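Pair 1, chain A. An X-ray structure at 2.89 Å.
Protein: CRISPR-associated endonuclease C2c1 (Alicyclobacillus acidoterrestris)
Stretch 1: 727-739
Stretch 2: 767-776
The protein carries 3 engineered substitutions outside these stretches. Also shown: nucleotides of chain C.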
# COMPACT_ATOMS: atom_id res chain seq x y z
N MSE A 727 27.23 12.37 25.96
CA MSE A 727 26.67 11.65 24.83
C MSE A 727 26.10 12.60 23.79
O MSE A 727 25.94 12.24 22.63
CB MSE A 727 25.59 10.68 25.29
CG MSE A 727 25.36 9.56 24.31
SE MSE A 727 23.65 8.69 24.55
CE MSE A 727 23.74 8.42 26.47
N GLY A 728 25.78 13.82 24.23
CA GLY A 728 25.27 14.82 23.29
C GLY A 728 26.31 15.23 22.27
O GLY A 728 25.99 15.48 21.11
N LYS A 729 27.58 15.31 22.69
CA LYS A 729 28.64 15.60 21.74
C LYS A 729 28.89 14.41 20.82
O LYS A 729 29.33 14.59 19.68
CB LYS A 729 29.92 16.00 22.47
CG LYS A 729 29.84 17.35 23.17
CD LYS A 729 31.20 17.77 23.70
CE LYS A 729 31.16 19.18 24.29
NZ LYS A 729 32.52 19.64 24.70
N GLN A 730 28.61 13.20 21.29
CA GLN A 730 28.77 12.03 20.44
C GLN A 730 27.69 11.97 19.37
O GLN A 730 27.95 11.57 18.23
CB GLN A 730 28.76 10.75 21.28
CG GLN A 730 29.85 10.70 22.33
CD GLN A 730 29.90 9.37 23.04
OE1 GLN A 730 28.98 8.55 22.94
NE2 GLN A 730 30.99 9.13 23.76
N VAL A 731 26.46 12.35 19.72
CA VAL A 731 25.40 12.40 18.72
C VAL A 731 25.65 13.53 17.74
O VAL A 731 25.31 13.43 16.55
CB VAL A 731 24.02 12.53 19.39
CG1 VAL A 731 22.92 12.60 18.34
CG2 VAL A 731 23.77 11.36 20.33
N ARG A 732 26.27 14.62 18.20
CA ARG A 732 26.58 15.73 17.32
C ARG A 732 27.57 15.32 16.24
O ARG A 732 27.38 15.61 15.05
CB ARG A 732 27.12 16.91 18.12
CG ARG A 732 27.56 18.08 17.27
CD ARG A 732 28.01 19.24 18.13
NE ARG A 732 28.94 18.82 19.17
CZ ARG A 732 30.23 18.61 18.98
NH1 ARG A 732 30.76 18.79 17.77
NH2 ARG A 732 31.01 18.23 19.98
N ASP A 733 28.64 14.62 16.64
CA ASP A 733 29.67 14.24 15.67
C ASP A 733 29.18 13.14 14.74
O ASP A 733 29.54 13.13 13.55
CB ASP A 733 30.93 13.78 16.40
CG ASP A 733 31.56 14.89 17.23
OD1 ASP A 733 31.34 16.08 16.91
OD2 ASP A 733 32.27 14.57 18.21
N TRP A 734 28.36 12.21 15.24
CA TRP A 734 27.84 11.15 14.40
C TRP A 734 27.02 11.71 13.24
O TRP A 734 27.13 11.24 12.10
CB TRP A 734 26.99 10.18 15.22
CG TRP A 734 26.12 9.29 14.38
CD1 TRP A 734 26.52 8.44 13.40
CD2 TRP A 734 24.69 9.18 14.44
NE1 TRP A 734 25.44 7.80 12.85
CE2 TRP A 734 24.30 8.24 13.47
CE3 TRP A 734 23.70 9.79 15.22
CZ2 TRP A 734 22.97 7.89 13.26
CZ3 TRP A 734 22.38 9.44 15.01
CH2 TRP A 734 22.03 8.50 14.04
N ARG A 735 26.21 12.73 13.51
CA ARG A 735 25.40 13.34 12.46
C ARG A 735 26.26 14.13 11.49
O ARG A 735 26.00 14.14 10.28
CB ARG A 735 24.32 14.23 13.07
CG ARG A 735 23.43 13.50 14.04
CD ARG A 735 22.06 13.22 13.45
NE ARG A 735 22.08 12.17 12.44
CZ ARG A 735 21.59 12.31 11.21
NH1 ARG A 735 21.64 11.30 10.36
NH2 ARG A 735 21.06 13.47 10.83
N LYS A 736 27.29 14.82 11.99
CA LYS A 736 28.24 15.49 11.11
C LYS A 736 28.81 14.51 10.08
O LYS A 736 28.92 14.84 8.90
CB LYS A 736 29.37 16.12 11.92
CG LYS A 736 29.20 17.61 12.19
CD LYS A 736 30.33 18.13 13.07
CE LYS A 736 30.14 19.61 13.40
NZ LYS A 736 31.20 20.11 14.33
N ASP A 737 29.17 13.31 10.53
CA ASP A 737 29.74 12.32 9.63
C ASP A 737 28.69 11.67 8.73
O ASP A 737 29.06 11.02 7.75
CB ASP A 737 30.47 11.23 10.43
CG ASP A 737 31.31 10.34 9.55
OD1 ASP A 737 32.44 10.73 9.22
OD2 ASP A 737 30.83 9.25 9.18
N VAL A 738 27.41 11.84 9.03
CA VAL A 738 26.35 11.28 8.20
C VAL A 738 26.00 12.19 7.04
O VAL A 738 25.88 11.74 5.90
CB VAL A 738 25.11 10.96 9.06
CG1 VAL A 738 23.93 10.66 8.18
CG2 VAL A 738 25.39 9.78 9.96
N ARG A 739 25.82 13.49 7.29
CA ARG A 739 25.57 14.41 6.18
C ARG A 739 26.87 14.76 5.47
O ARG A 739 27.09 14.37 4.32
CB ARG A 739 24.85 15.68 6.66
CG ARG A 739 24.78 15.89 8.15
CD ARG A 739 23.99 17.15 8.47
NE ARG A 739 23.63 17.25 9.89
CZ ARG A 739 24.36 17.88 10.80
NH1 ARG A 739 23.95 17.92 12.06
NH2 ARG A 739 25.50 18.47 10.46
N ARG A 767 16.39 3.38 10.73
CA ARG A 767 16.99 3.21 12.05
C ARG A 767 17.50 4.54 12.59
O ARG A 767 17.36 4.82 13.79
CB ARG A 767 18.12 2.19 11.99
CG ARG A 767 17.78 0.84 12.61
CD ARG A 767 19.00 -0.06 12.67
NE ARG A 767 19.13 -0.89 11.48
CZ ARG A 767 18.48 -2.03 11.30
NH1 ARG A 767 18.66 -2.73 10.18
NH2 ARG A 767 17.65 -2.48 12.23
N GLN A 768 18.07 5.38 11.72
CA GLN A 768 18.58 6.67 12.16
C GLN A 768 17.45 7.58 12.61
O GLN A 768 17.59 8.32 13.60
CB GLN A 768 19.37 7.34 11.04
CG GLN A 768 20.51 6.52 10.50
CD GLN A 768 21.18 7.21 9.33
OE1 GLN A 768 21.45 8.40 9.37
NE2 GLN A 768 21.43 6.46 8.26
N TYR A 769 16.33 7.57 11.90
CA TYR A 769 15.19 8.38 12.30
C TYR A 769 14.69 7.96 13.68
O TYR A 769 14.52 8.80 14.57
CB TYR A 769 14.08 8.26 11.25
CG TYR A 769 12.89 9.16 11.51
CD1 TYR A 769 12.85 10.45 10.99
CD2 TYR A 769 11.82 8.71 12.26
CE1 TYR A 769 11.76 11.27 11.22
CE2 TYR A 769 10.74 9.52 12.50
CZ TYR A 769 10.71 10.80 11.98
OH TYR A 769 9.62 11.59 12.22
N LYS A 770 14.48 6.65 13.88
CA LYS A 770 13.94 6.18 15.15
C LYS A 770 14.86 6.54 16.32
O LYS A 770 14.38 6.91 17.40
CB LYS A 770 13.72 4.67 15.11
CG LYS A 770 12.76 4.18 14.03
CD LYS A 770 12.72 2.65 13.99
CE LYS A 770 11.92 2.14 12.80
NZ LYS A 770 11.83 0.65 12.78
N PHE A 771 16.17 6.43 16.13
CA PHE A 771 17.07 6.79 17.23
C PHE A 771 17.02 8.28 17.51
O PHE A 771 16.97 8.70 18.67
CB PHE A 771 18.50 6.36 16.94
CG PHE A 771 19.49 6.98 17.88
CD1 PHE A 771 19.62 6.51 19.17
CD2 PHE A 771 20.26 8.06 17.48
CE1 PHE A 771 20.52 7.09 20.05
CE2 PHE A 771 21.16 8.64 18.36
CZ PHE A 771 21.29 8.16 19.64
N LEU A 772 17.04 9.11 16.46
CA LEU A 772 16.99 10.55 16.65
C LEU A 772 15.70 10.97 17.34
O LEU A 772 15.72 11.83 18.23
CB LEU A 772 17.13 11.27 15.30
CG LEU A 772 18.53 11.28 14.70
CD1 LEU A 772 18.55 12.00 13.37
CD2 LEU A 772 19.49 11.95 15.67
N LYS A 773 14.58 10.36 16.95
CA LYS A 773 13.32 10.59 17.66
C LYS A 773 13.47 10.22 19.13
O LYS A 773 13.06 10.98 20.02
CB LYS A 773 12.21 9.77 17.00
CG LYS A 773 10.82 10.38 17.06
CD LYS A 773 10.59 11.36 15.92
CE LYS A 773 9.12 11.46 15.55
NZ LYS A 773 8.59 10.15 15.07
N SER A 774 14.08 9.06 19.41
CA SER A 774 14.27 8.62 20.78
C SER A 774 15.24 9.51 21.53
O SER A 774 15.11 9.70 22.75
CB SER A 774 14.76 7.17 20.78
OG SER A 774 14.99 6.70 22.10
N TRP A 775 16.22 10.08 20.83
CA TRP A 775 17.18 10.96 21.47
C TRP A 775 16.56 12.30 21.82
O TRP A 775 16.74 12.81 22.93
CB TRP A 775 18.39 11.13 20.56
CG TRP A 775 19.35 12.17 21.01
CD1 TRP A 775 19.60 13.36 20.41
CD2 TRP A 775 20.19 12.11 22.16
NE1 TRP A 775 20.55 14.05 21.12
CE2 TRP A 775 20.93 13.30 22.20
CE3 TRP A 775 20.39 11.15 23.17
CZ2 TRP A 775 21.85 13.58 23.20
CZ3 TRP A 775 21.31 11.42 24.16
CH2 TRP A 775 22.03 12.63 24.17
N SER A 776 15.81 12.89 20.88
CA SER A 776 15.20 14.19 21.12
C SER A 776 14.10 14.13 22.17
O SER A 776 13.91 15.08 22.93
CB SER A 776 14.64 14.75 19.82
OG SER A 776 15.65 14.82 18.83
P A C 49 23.37 18.34 17.33
OP1 A C 49 24.23 17.85 16.22
OP2 A C 49 23.09 19.80 17.48
O5' A C 49 21.98 17.58 17.23
C5' A C 49 21.92 16.16 17.26
C4' A C 49 20.52 15.67 17.51
O4' A C 49 20.11 16.00 18.87
C3' A C 49 19.44 16.30 16.65
O3' A C 49 19.38 15.75 15.36
C2' A C 49 18.19 16.08 17.48
O2' A C 49 17.75 14.73 17.37
C1' A C 49 18.73 16.29 18.89
N9 A C 49 18.55 17.69 19.33
C8 A C 49 19.49 18.68 19.48
N7 A C 49 18.99 19.83 19.88
C5 A C 49 17.63 19.57 19.99
C6 A C 49 16.54 20.38 20.37
N6 A C 49 16.65 21.66 20.73
N1 A C 49 15.32 19.81 20.38
C2 A C 49 15.20 18.53 20.03
N3 A C 49 16.14 17.67 19.65
C4 A C 49 17.34 18.26 19.66
P C C 48 25.23 22.30 20.85
OP1 C C 48 26.33 22.45 19.86
OP2 C C 48 24.11 23.27 20.84
O5' C C 48 24.60 20.85 20.71
C5' C C 48 25.40 19.69 20.92
C4' C C 48 24.58 18.44 21.00
O4' C C 48 23.84 18.41 22.25
C3' C C 48 23.50 18.27 19.94
O3' C C 48 24.01 17.82 18.70
C2' C C 48 22.54 17.30 20.60
O2' C C 48 23.02 15.96 20.50
C1' C C 48 22.61 17.73 22.06
N1 C C 48 21.51 18.64 22.44
C2 C C 48 20.29 18.07 22.79
O2 C C 48 20.19 16.84 22.77
N3 C C 48 19.26 18.87 23.15
C4 C C 48 19.43 20.19 23.16
N4 C C 48 18.38 20.94 23.52
C5 C C 48 20.67 20.80 22.81
C6 C C 48 21.67 20.00 22.45
P U C 37 22.79 13.27 0.57
OP1 U C 37 23.33 14.38 -0.26
OP2 U C 37 23.43 12.93 1.86
O5' U C 37 21.30 13.67 0.93
C5' U C 37 20.50 12.84 1.75
C4' U C 37 20.03 13.56 3.00
O4' U C 37 19.70 12.55 3.98
C3' U C 37 21.08 14.46 3.65
O3' U C 37 20.48 15.55 4.36
C2' U C 37 21.77 13.51 4.62
O2' U C 37 22.38 14.14 5.72
C1' U C 37 20.61 12.61 5.07
N1 U C 37 21.05 11.23 5.36
C2 U C 37 20.82 10.69 6.61
O2 U C 37 20.26 11.29 7.50
N3 U C 37 21.28 9.41 6.78
C4 U C 37 21.94 8.63 5.85
O4 U C 37 22.31 7.48 6.14
C5 U C 37 22.14 9.26 4.58
C6 U C 37 21.70 10.51 4.39

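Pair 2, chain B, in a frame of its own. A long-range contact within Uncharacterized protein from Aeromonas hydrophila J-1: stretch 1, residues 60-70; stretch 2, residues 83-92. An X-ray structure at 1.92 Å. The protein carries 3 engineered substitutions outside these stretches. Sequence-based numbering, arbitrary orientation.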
# COMPACT_ATOMS: atom_id res chain seq x y z
N ALA B 60 -12.50 -40.40 12.62
CA ALA B 60 -12.58 -41.66 11.85
C ALA B 60 -13.17 -42.74 12.77
O ALA B 60 -14.12 -43.40 12.37
CB ALA B 60 -11.24 -42.06 11.32
N ARG B 61 -12.67 -42.84 13.99
CA ARG B 61 -13.18 -43.85 14.95
C ARG B 61 -14.66 -43.56 15.27
O ARG B 61 -15.49 -44.52 15.22
CB ARG B 61 -12.26 -43.89 16.16
CG ARG B 61 -12.88 -44.51 17.41
CD ARG B 61 -11.89 -44.54 18.55
NE ARG B 61 -12.58 -44.94 19.77
CZ ARG B 61 -12.68 -46.18 20.22
NH1 ARG B 61 -13.37 -46.43 21.32
NH2 ARG B 61 -12.08 -47.17 19.59
N LEU B 62 -15.03 -42.31 15.55
CA LEU B 62 -16.42 -42.00 15.93
C LEU B 62 -17.36 -42.16 14.71
O LEU B 62 -18.51 -42.56 14.93
CB LEU B 62 -16.53 -40.61 16.55
CG LEU B 62 -17.93 -40.22 17.02
CD1 LEU B 62 -18.49 -41.22 18.01
CD2 LEU B 62 -17.92 -38.83 17.62
N GLU B 63 -16.92 -41.82 13.50
CA GLU B 63 -17.75 -42.00 12.28
C GLU B 63 -18.22 -43.47 12.19
O GLU B 63 -19.46 -43.69 12.01
CB GLU B 63 -16.99 -41.64 11.02
CG GLU B 63 -17.80 -41.88 9.76
CD GLU B 63 -17.07 -41.61 8.45
OE1 GLU B 63 -17.75 -41.26 7.50
OE2 GLU B 63 -15.84 -41.66 8.43
N LEU B 64 -17.31 -44.42 12.37
CA LEU B 64 -17.68 -45.87 12.28
C LEU B 64 -18.57 -46.27 13.48
O LEU B 64 -19.59 -46.95 13.30
CB LEU B 64 -16.37 -46.66 12.19
CG LEU B 64 -16.49 -48.18 12.06
CD1 LEU B 64 -17.42 -48.55 10.91
CD2 LEU B 64 -15.11 -48.78 11.87
N GLN B 65 -18.27 -45.78 14.68
CA GLN B 65 -19.11 -46.05 15.87
C GLN B 65 -20.53 -45.57 15.61
O GLN B 65 -21.46 -46.33 15.91
CB GLN B 65 -18.52 -45.39 17.12
CG GLN B 65 -17.24 -46.03 17.64
CD GLN B 65 -16.63 -45.19 18.74
OE1 GLN B 65 -16.79 -43.96 18.78
NE2 GLN B 65 -15.88 -45.83 19.62
N LEU B 66 -20.70 -44.38 15.04
CA LEU B 66 -22.05 -43.85 14.78
C LEU B 66 -22.74 -44.68 13.67
O LEU B 66 -23.93 -44.92 13.83
CB LEU B 66 -22.01 -42.36 14.44
CG LEU B 66 -21.54 -41.47 15.61
CD1 LEU B 66 -21.38 -40.01 15.15
CD2 LEU B 66 -22.53 -41.53 16.75
N THR B 67 -22.06 -45.04 12.59
CA THR B 67 -22.74 -45.82 11.51
C THR B 67 -23.19 -47.19 12.10
O THR B 67 -24.30 -47.62 11.79
CB THR B 67 -21.86 -45.89 10.27
OG1 THR B 67 -20.61 -46.47 10.63
CG2 THR B 67 -21.61 -44.54 9.63
N GLN B 68 -22.36 -47.80 12.95
CA GLN B 68 -22.66 -49.09 13.64
C GLN B 68 -23.88 -48.90 14.53
O GLN B 68 -24.80 -49.69 14.39
CB GLN B 68 -21.43 -49.65 14.35
CG GLN B 68 -20.38 -50.17 13.39
CD GLN B 68 -19.04 -50.48 14.00
OE1 GLN B 68 -18.65 -49.97 15.04
NE2 GLN B 68 -18.27 -51.29 13.30
N GLN B 69 -23.99 -47.80 15.29
CA GLN B 69 -25.22 -47.53 16.05
C GLN B 69 -26.41 -47.39 15.11
O GLN B 69 -27.50 -47.88 15.44
CB GLN B 69 -25.19 -46.27 16.92
CG GLN B 69 -24.25 -46.37 18.10
CD GLN B 69 -24.73 -47.38 19.11
OE1 GLN B 69 -25.92 -47.48 19.38
NE2 GLN B 69 -23.79 -48.14 19.65
N LEU B 70 -26.25 -46.66 14.02
CA LEU B 70 -27.40 -46.41 13.13
C LEU B 70 -27.83 -47.71 12.39
O LEU B 70 -28.92 -47.70 11.77
CB LEU B 70 -27.02 -45.29 12.16
CG LEU B 70 -27.02 -43.87 12.78
CD1 LEU B 70 -26.35 -42.88 11.86
CD2 LEU B 70 -28.43 -43.42 13.08
N ALA B 83 -24.02 -46.33 28.17
CA ALA B 83 -22.61 -46.79 28.13
C ALA B 83 -21.87 -46.20 26.91
O ALA B 83 -20.66 -45.89 27.04
CB ALA B 83 -22.55 -48.29 28.08
N PHE B 84 -22.53 -46.14 25.75
CA PHE B 84 -21.97 -45.62 24.46
C PHE B 84 -21.76 -44.10 24.61
O PHE B 84 -20.61 -43.63 24.40
CB PHE B 84 -22.91 -45.92 23.27
CG PHE B 84 -22.40 -45.40 21.95
CD1 PHE B 84 -21.29 -45.98 21.35
CD2 PHE B 84 -22.99 -44.31 21.34
CE1 PHE B 84 -20.80 -45.48 20.16
CE2 PHE B 84 -22.49 -43.80 20.14
CZ PHE B 84 -21.41 -44.41 19.55
N VAL B 85 -22.83 -43.38 24.98
CA VAL B 85 -22.83 -41.91 25.22
C VAL B 85 -21.68 -41.61 26.19
O VAL B 85 -20.86 -40.70 25.86
CB VAL B 85 -24.19 -41.40 25.72
CG1 VAL B 85 -24.11 -39.96 26.20
CG2 VAL B 85 -25.26 -41.54 24.65
N ASP B 86 -21.56 -42.39 27.27
CA ASP B 86 -20.48 -42.21 28.27
C ASP B 86 -19.14 -42.39 27.58
O ASP B 86 -18.25 -41.57 27.82
CB ASP B 86 -20.52 -43.22 29.42
CG ASP B 86 -21.59 -42.97 30.48
OD1 ASP B 86 -22.25 -41.92 30.41
OD2 ASP B 86 -21.72 -43.85 31.39
N LEU B 87 -18.96 -43.47 26.82
CA LEU B 87 -17.67 -43.74 26.15
C LEU B 87 -17.30 -42.57 25.19
O LEU B 87 -16.13 -42.13 25.17
CB LEU B 87 -17.79 -45.06 25.41
CG LEU B 87 -16.57 -45.42 24.57
CD1 LEU B 87 -15.40 -45.78 25.48
CD2 LEU B 87 -16.89 -46.53 23.58
N VAL B 88 -18.27 -42.09 24.40
CA VAL B 88 -18.03 -41.00 23.40
C VAL B 88 -17.71 -39.70 24.17
O VAL B 88 -16.71 -39.07 23.81
CB VAL B 88 -19.23 -40.82 22.44
CG1 VAL B 88 -19.07 -39.58 21.56
CG2 VAL B 88 -19.47 -42.05 21.57
N GLN B 89 -18.49 -39.36 25.21
CA GLN B 89 -18.24 -38.14 26.04
C GLN B 89 -16.80 -38.17 26.60
O GLN B 89 -16.13 -37.12 26.57
CB GLN B 89 -19.29 -37.97 27.14
CG GLN B 89 -20.60 -37.41 26.62
CD GLN B 89 -21.67 -37.27 27.68
OE1 GLN B 89 -21.55 -37.79 28.79
NE2 GLN B 89 -22.77 -36.62 27.32
N GLN B 90 -16.31 -39.36 26.99
CA GLN B 90 -14.94 -39.56 27.55
C GLN B 90 -13.89 -39.40 26.46
O GLN B 90 -12.74 -39.00 26.77
CB GLN B 90 -14.82 -40.96 28.14
CG GLN B 90 -15.68 -41.15 29.39
CD GLN B 90 -15.69 -42.59 29.87
OE1 GLN B 90 -14.92 -43.43 29.40
NE2 GLN B 90 -16.59 -42.88 30.80
N GLU B 91 -14.25 -39.73 25.23
CA GLU B 91 -13.31 -39.64 24.10
C GLU B 91 -13.31 -38.23 23.52
O GLU B 91 -12.30 -37.86 22.92
CB GLU B 91 -13.58 -40.77 23.11
CG GLU B 91 -13.03 -42.09 23.61
CD GLU B 91 -13.39 -43.29 22.74
OE1 GLU B 91 -13.98 -43.09 21.65
OE2 GLU B 91 -13.10 -44.42 23.17
N ILE B 92 -14.41 -37.49 23.60
CA ILE B 92 -14.45 -36.08 23.11
C ILE B 92 -13.58 -35.20 24.04
O ILE B 92 -12.80 -34.42 23.53
CB ILE B 92 -15.92 -35.61 23.07
CG1 ILE B 92 -16.64 -36.18 21.85
CG2 ILE B 92 -16.06 -34.09 23.12
CD1 ILE B 92 -18.13 -36.10 21.97
O HOH W 1 -15.44 -41.66 20.06

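Two helices that run in opposite directions can be held at a similar spacing yet packed with quite different side chains, and these two pairs make a worked example. In pair 1 the axes approach to 12.5 Å with 149° between their N-to-C directions; in pair 2 the values are 11.9 Å and 166°. The central backbones superpose with an RMSD of 0.9 Å. Long and short side chains together fill the space between the helices.

The matched position Trp A734 and Gln B65 points toward the partner helix in both pairs. In pair 1 the indole lies obliquely to the ring of Phe A771, with Trp A734 CZ3 3.5 Å from Phe A771 CD2. In pair 2 the slimmer Gln B65 is a knob seated among Phe B84, Leu B87, Val B88 and Glu B91; these match Gln A768, Phe A771, Leu A772 and Trp A775. Bulk is thus distributed differently: the large aromatic of pair 2 is Phe B84, at the position of Gln A768. The Phe B84 ring takes Gln B69 CG over one face, 3.8 Å from the ring centroid, while Gln B65 CB and Leu B66 CD2 lie at its edge. Phe A771 CZ also lies 4.1 Å from Val A731 CG2, whereas the matched Leu B87 sets its CD2 4.1 Å from Gln B65 NE2.

Gln A768 packs against the edge of Trp A734, its CG 3.9 Å from Trp A734 CZ2, and also hydrogen-bonds to the base of U37. Its NE2 donates to O4 of U37 at 2.5 Å and its OE1 accepts from N3 of U37 at 2.8 Å, while Arg A735 NH1 donates to O2 of the same base at 3.2 Å. Arg A735 CD also packs 3.6 Å from Leu A772 CD2; the matching Leu B66 touches Phe B84. Val A738, matched by Gln B69, sets CG1 3.6 Å from Gln A768 OE1.

Val A731 and Leu B62 keep an apolar contact in each pair. Leu B62 CD1 meets Val B88 CG2 at 3.8 Å, and Val A731 CG1 approaches Leu A772 CD2, the matched partner, at 4.4 Å. Val A731 CG2 also sits over the face of Trp A775, 4.0 Å from the centroid of its six-membered ring.

A marked change comes at Trp A775 and Glu B91. The indole packs obliquely against Gly A728, whose CA is 3.6 Å from Trp A775 CZ2, and Trp A775 NE1 donates to O2' of C48 at 3.2 Å. Glu B91 instead forms a salt bridge with Arg B61, whose NE and NH1 donate to Glu B91 OE1 at 3.0 Å and OE2 at 2.7 Å; Gln A730, the match of Arg B61, makes no contact across the stretches. One backbone frame thus accommodates aromatic packing beside RNA or a charged clasp.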